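Local coordinates for protein pngf-ii (Elizabethkingia meningoseptica, PDB 4R4X) that is a bacterial peptide:N-glycosidase that probably strips N-linked glycans from glycoproteins by cleaving the bond between the sugar chain and its asparagine, at residues I499-L504 with H509-K514; V408-T413 with G532-Q537. All coordinates share one frame; numbering follows the deposited sequence. Where two conformers were deposited one is given.

Interaction 1 of 2, residues I499-L504 with H509-K514; sequences INLGNL and HTIQVK
The imidazole of His509 meets Leu504 obliquely: the leucine CB stands 4.2 Å from NE2, neither squarely over a ring face nor at the rim. Two polar partners hold the ring's nitrogens, NE2 hydrogen-bonding to the backbone O of Asn505 in the turn and ND1 to OD2 of Asp447. Both partners are acceptors, which is consistent with a doubly protonated imidazole, and the two bonds together fix its rotation.

The arrangement is a beta-arch. Strands 493-504 and 507-514 follow one another in the chain, yet they belong to different sheets, so the short turn between them crosses a beta-sandwich instead of closing a hairpin. The evidence is geometric: no hydrogen bond joins 499-504 to 509-514, and the CA atoms of Leu501 and Ile511 are 10.2 Å apart, a spacing for side chains meeting between sheets. Nearer the turn the gap narrows, to 8.6 Å between the CA atoms of Leu504 and His509.

Leu501 and Leu504 are three residues apart, an odd spacing that in a regular strand would place them on opposite sides, but both point toward 509-514. An irregularity consistent with a beta bulge accounts for this: Leu501 and Gly502 both pair through their backbones with Ala419 of strand 416-428, and Gly502 takes a positive phi of 78°.

On the other strand, His509 and Ile511 are two residues apart, as a regular strand requires for side chains on one side, and both point toward 499-504. Ile511 extends its longer branch into the interior (chi2 168°), and its terminal methyl CD1 comes to 4.3 Å from Leu501 CD1, at a slant to both CG-CD1 of Leu501 and CG1-CD1 of Ile511.

Interaction 2 of 2, residues V408-T413 with G532-Q537; sequences VDFILT and GVLLGQ
Phe410 and Leu534 approach with their side chains at about a right angle, and a single methyl, Leu534 CD2, makes the meeting. It comes within 3.7 Å of Phe410 CE2 and 4.0 Å of Phe410 CZ, so the leucine addresses the far part of the ring on one flank. Its line of approach is slanted, neither over the middle of the face nor along the edge.

The same methyl also touches Leu412, with Leu412 CD2 lying 4.1 Å from Leu534 CD2. These two leucines cross obliquely, and the methyl of Leu534 is thus received between alternate residues of segment 408-413 that point to the same side of their strand. In Leu534 the CG is anti to the backbone N (chi1 180°), which carries the branch toward the facing sheet; in Phe410 the CG sits between backbone N and carbonyl carbon (chi1 54°), a setting that lets the CE2-CZ side of the ring meet the methyl.

All three residues are buried and the contact is wholly apolar. With 10.3 Å between the CA atoms of Phe410 and Leu534 and no hydrogen bond across the segments, it is face-to-face packing of two sheets in a beta-sandwich, in keeping with the jelly-roll architecture of the PNGase F family.

Around it, Phe410 also leans on His509 and Ile511 of the adjacent strand 507-514, while Leu534 rests on Leu501 and Leu412 on Leu504, both of strand 493-504. Strand 406-412 is outermost in its four-stranded sheet; strand 527-537 runs in the facing sheet between 416-428 and 378-384.

Interactions 1 and 2 have centres about 8 Å apart and bridge the same two sheets of the C-terminal PNGase F-type region. Strands 493-504 and 527-537 belong to one, with strand 416-428 between them; strands 507-514 and 406-412 are antiparallel neighbours in the other. Along the chain the order is 408-413, 499-504, 509-514, 532-537, so the arch of interaction 1 falls between the distant halves of interaction 2. Probable backbone hydrogen bonds tie them directly: Ile511 N to Val408 O and His509 N to Phe410 O, each 2.9 Å. Local and long-range contacts thus line one largely apolar sandwich interior, with His509 held at its margin by polar partners.

Interaction 1 of 2, residues I499-L504 with H509-K514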
# COMPACT_ATOMS: atom_id res chain seq x y z
N ILE A 499 15.02 -15.58 4.09
CA ILE A 499 16.20 -16.40 4.38
C ILE A 499 16.57 -17.15 3.10
O ILE A 499 15.79 -17.97 2.59
CB ILE A 499 15.90 -17.40 5.50
CG1 ILE A 499 15.61 -16.63 6.79
CG2 ILE A 499 17.04 -18.41 5.67
CD1 ILE A 499 15.10 -17.48 7.92
N ASN A 500 17.76 -16.88 2.61
CA ASN A 500 18.23 -17.53 1.39
C ASN A 500 18.50 -19.02 1.64
O ASN A 500 19.19 -19.37 2.58
CB ASN A 500 19.48 -16.83 0.87
CG ASN A 500 19.17 -15.52 0.16
OD1 ASN A 500 18.05 -15.29 -0.28
ND2 ASN A 500 20.17 -14.65 0.04
N LEU A 501 17.91 -19.88 0.82
CA LEU A 501 18.10 -21.33 0.95
C LEU A 501 18.96 -21.93 -0.17
O LEU A 501 19.24 -23.14 -0.15
CB LEU A 501 16.75 -22.02 0.97
CG LEU A 501 15.79 -21.62 2.08
CD1 LEU A 501 14.48 -22.35 1.84
CD2 LEU A 501 16.37 -21.94 3.45
N GLY A 502 19.40 -21.08 -1.11
CA GLY A 502 20.11 -21.52 -2.30
C GLY A 502 19.12 -22.09 -3.31
O GLY A 502 17.91 -21.88 -3.18
N ASN A 503 19.61 -22.84 -4.28
CA ASN A 503 18.74 -23.50 -5.25
C ASN A 503 18.32 -24.88 -4.73
O ASN A 503 19.12 -25.59 -4.07
CB ASN A 503 19.47 -23.65 -6.60
CG ASN A 503 20.01 -22.33 -7.14
OD1 ASN A 503 19.40 -21.26 -6.98
ND2 ASN A 503 21.16 -22.40 -7.77
N LEU A 504 17.08 -25.28 -4.99
CA LEU A 504 16.58 -26.54 -4.52
C LEU A 504 16.26 -27.45 -5.69
O LEU A 504 15.67 -27.01 -6.67
CB LEU A 504 15.33 -26.37 -3.67
CG LEU A 504 15.49 -25.49 -2.42
CD1 LEU A 504 14.15 -25.36 -1.76
CD2 LEU A 504 16.53 -26.07 -1.48
N HIS A 509 11.95 -32.51 0.41
CA HIS A 509 12.76 -31.68 1.27
C HIS A 509 12.11 -31.55 2.62
O HIS A 509 10.91 -31.80 2.77
CB HIS A 509 12.95 -30.29 0.64
CG HIS A 509 13.77 -30.31 -0.61
ND1 HIS A 509 15.15 -30.32 -0.60
CD2 HIS A 509 13.41 -30.33 -1.91
CE1 HIS A 509 15.60 -30.35 -1.84
NE2 HIS A 509 14.56 -30.37 -2.65
N THR A 510 12.89 -31.18 3.62
CA THR A 510 12.38 -30.87 4.95
C THR A 510 12.88 -29.52 5.42
O THR A 510 14.02 -29.11 5.15
CB THR A 510 12.83 -31.91 5.99
OG1 THR A 510 14.26 -31.87 6.13
CG2 THR A 510 12.33 -33.30 5.60
N ILE A 511 12.02 -28.78 6.10
CA ILE A 511 12.48 -27.57 6.75
C ILE A 511 12.14 -27.74 8.21
O ILE A 511 11.11 -28.33 8.55
CB ILE A 511 11.86 -26.30 6.15
CG1 ILE A 511 12.50 -26.00 4.79
CG2 ILE A 511 12.10 -25.10 7.07
CD1 ILE A 511 11.78 -24.94 3.95
N GLN A 512 13.02 -27.26 9.08
CA GLN A 512 12.81 -27.37 10.51
C GLN A 512 13.17 -26.08 11.24
O GLN A 512 14.14 -25.42 10.89
CB GLN A 512 13.62 -28.52 11.07
CG GLN A 512 13.42 -28.71 12.57
CD GLN A 512 14.16 -29.91 13.09
OE1 GLN A 512 13.67 -30.64 13.97
NE2 GLN A 512 15.34 -30.13 12.56
N VAL A 513 12.36 -25.71 12.23
CA VAL A 513 12.65 -24.56 13.11
C VAL A 513 12.79 -25.03 14.53
O VAL A 513 11.93 -25.74 15.03
CB VAL A 513 11.53 -23.51 13.07
CG1 VAL A 513 11.88 -22.30 13.95
CG2 VAL A 513 11.29 -23.08 11.64
N LYS A 514 13.88 -24.61 15.17
CA LYS A 514 14.14 -24.90 16.57
C LYS A 514 14.35 -23.56 17.28
O LYS A 514 15.03 -22.68 16.74
CB LYS A 514 15.42 -25.73 16.73
CG LYS A 514 15.39 -27.11 16.09
CD LYS A 514 16.61 -27.93 16.51
CE LYS A 514 16.71 -29.22 15.73
NZ LYS A 514 17.93 -29.95 16.13

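Interaction 2 of 2, residues V408-T413 with G532-Q537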
# COMPACT_ATOMS: atom_id res chain seq x y z
N VAL A 408 8.68 -29.90 8.91
CA VAL A 408 7.76 -30.09 7.80
C VAL A 408 8.50 -30.73 6.61
O VAL A 408 9.62 -30.33 6.31
CB VAL A 408 7.18 -28.72 7.36
CG1 VAL A 408 6.01 -28.89 6.41
CG2 VAL A 408 6.76 -27.91 8.57
N ASP A 409 7.85 -31.69 5.95
CA ASP A 409 8.34 -32.36 4.76
C ASP A 409 7.42 -31.87 3.63
O ASP A 409 6.22 -31.75 3.84
CB ASP A 409 8.21 -33.89 4.95
CG ASP A 409 8.82 -34.72 3.82
OD1 ASP A 409 9.81 -34.27 3.21
OD2 ASP A 409 8.32 -35.85 3.55
N PHE A 410 7.98 -31.61 2.44
CA PHE A 410 7.20 -31.22 1.26
C PHE A 410 7.91 -31.71 -0.01
O PHE A 410 9.10 -32.05 0.01
CB PHE A 410 7.03 -29.70 1.20
CG PHE A 410 8.32 -28.94 1.26
CD1 PHE A 410 8.88 -28.60 2.48
CD2 PHE A 410 8.99 -28.58 0.10
CE1 PHE A 410 10.07 -27.92 2.55
CE2 PHE A 410 10.19 -27.91 0.16
CZ PHE A 410 10.73 -27.58 1.40
N ILE A 411 7.17 -31.73 -1.10
CA ILE A 411 7.69 -32.26 -2.37
C ILE A 411 7.69 -31.19 -3.43
O ILE A 411 6.66 -30.55 -3.68
CB ILE A 411 6.83 -33.44 -2.85
CG1 ILE A 411 6.86 -34.56 -1.82
CG2 ILE A 411 7.35 -33.96 -4.19
CD1 ILE A 411 5.73 -35.57 -1.97
N LEU A 412 8.84 -30.95 -4.04
CA LEU A 412 8.92 -30.02 -5.17
C LEU A 412 8.87 -30.83 -6.46
O LEU A 412 9.60 -31.83 -6.58
CB LEU A 412 10.22 -29.23 -5.14
CG LEU A 412 10.40 -28.32 -3.94
CD1 LEU A 412 11.78 -27.71 -4.02
CD2 LEU A 412 9.31 -27.25 -3.89
N THR A 413 8.05 -30.40 -7.42
CA THR A 413 7.97 -31.12 -8.70
C THR A 413 8.94 -30.57 -9.74
O THR A 413 9.17 -31.17 -10.77
CB THR A 413 6.54 -31.14 -9.25
OG1 THR A 413 6.07 -29.81 -9.46
CG2 THR A 413 5.62 -31.85 -8.28
N GLY A 532 6.22 -19.59 7.87
CA GLY A 532 7.19 -19.81 6.83
C GLY A 532 6.52 -20.10 5.52
O GLY A 532 5.69 -21.01 5.42
N VAL A 533 6.85 -19.29 4.52
CA VAL A 533 6.39 -19.50 3.18
C VAL A 533 7.62 -19.68 2.30
O VAL A 533 8.55 -18.88 2.34
CB VAL A 533 5.57 -18.29 2.70
CG1 VAL A 533 5.17 -18.45 1.26
CG2 VAL A 533 4.32 -18.15 3.56
N LEU A 534 7.63 -20.75 1.52
CA LEU A 534 8.71 -21.01 0.58
C LEU A 534 8.50 -20.26 -0.73
O LEU A 534 7.43 -20.33 -1.30
CB LEU A 534 8.82 -22.51 0.31
CG LEU A 534 9.90 -22.93 -0.67
CD1 LEU A 534 11.27 -22.61 -0.12
CD2 LEU A 534 9.81 -24.43 -0.96
N LEU A 535 9.51 -19.52 -1.16
CA LEU A 535 9.48 -18.74 -2.38
C LEU A 535 10.58 -19.26 -3.28
O LEU A 535 11.58 -19.79 -2.81
CB LEU A 535 9.76 -17.27 -2.10
CG LEU A 535 8.97 -16.64 -0.94
CD1 LEU A 535 9.56 -15.28 -0.63
CD2 LEU A 535 7.50 -16.51 -1.26
N GLY A 536 10.37 -19.15 -4.57
CA GLY A 536 11.42 -19.50 -5.52
C GLY A 536 11.02 -19.25 -6.95
O GLY A 536 9.87 -18.88 -7.25
N GLN A 537 11.97 -19.45 -7.85
CA GLN A 537 11.72 -19.22 -9.27
C GLN A 537 11.87 -20.52 -10.02
O GLN A 537 12.96 -21.12 -10.04
CB GLN A 537 12.68 -18.17 -9.81
CG GLN A 537 12.41 -17.87 -11.27
CD GLN A 537 13.44 -16.95 -11.88
OE1 GLN A 537 14.40 -16.55 -11.24
NE2 GLN A 537 13.25 -16.64 -13.14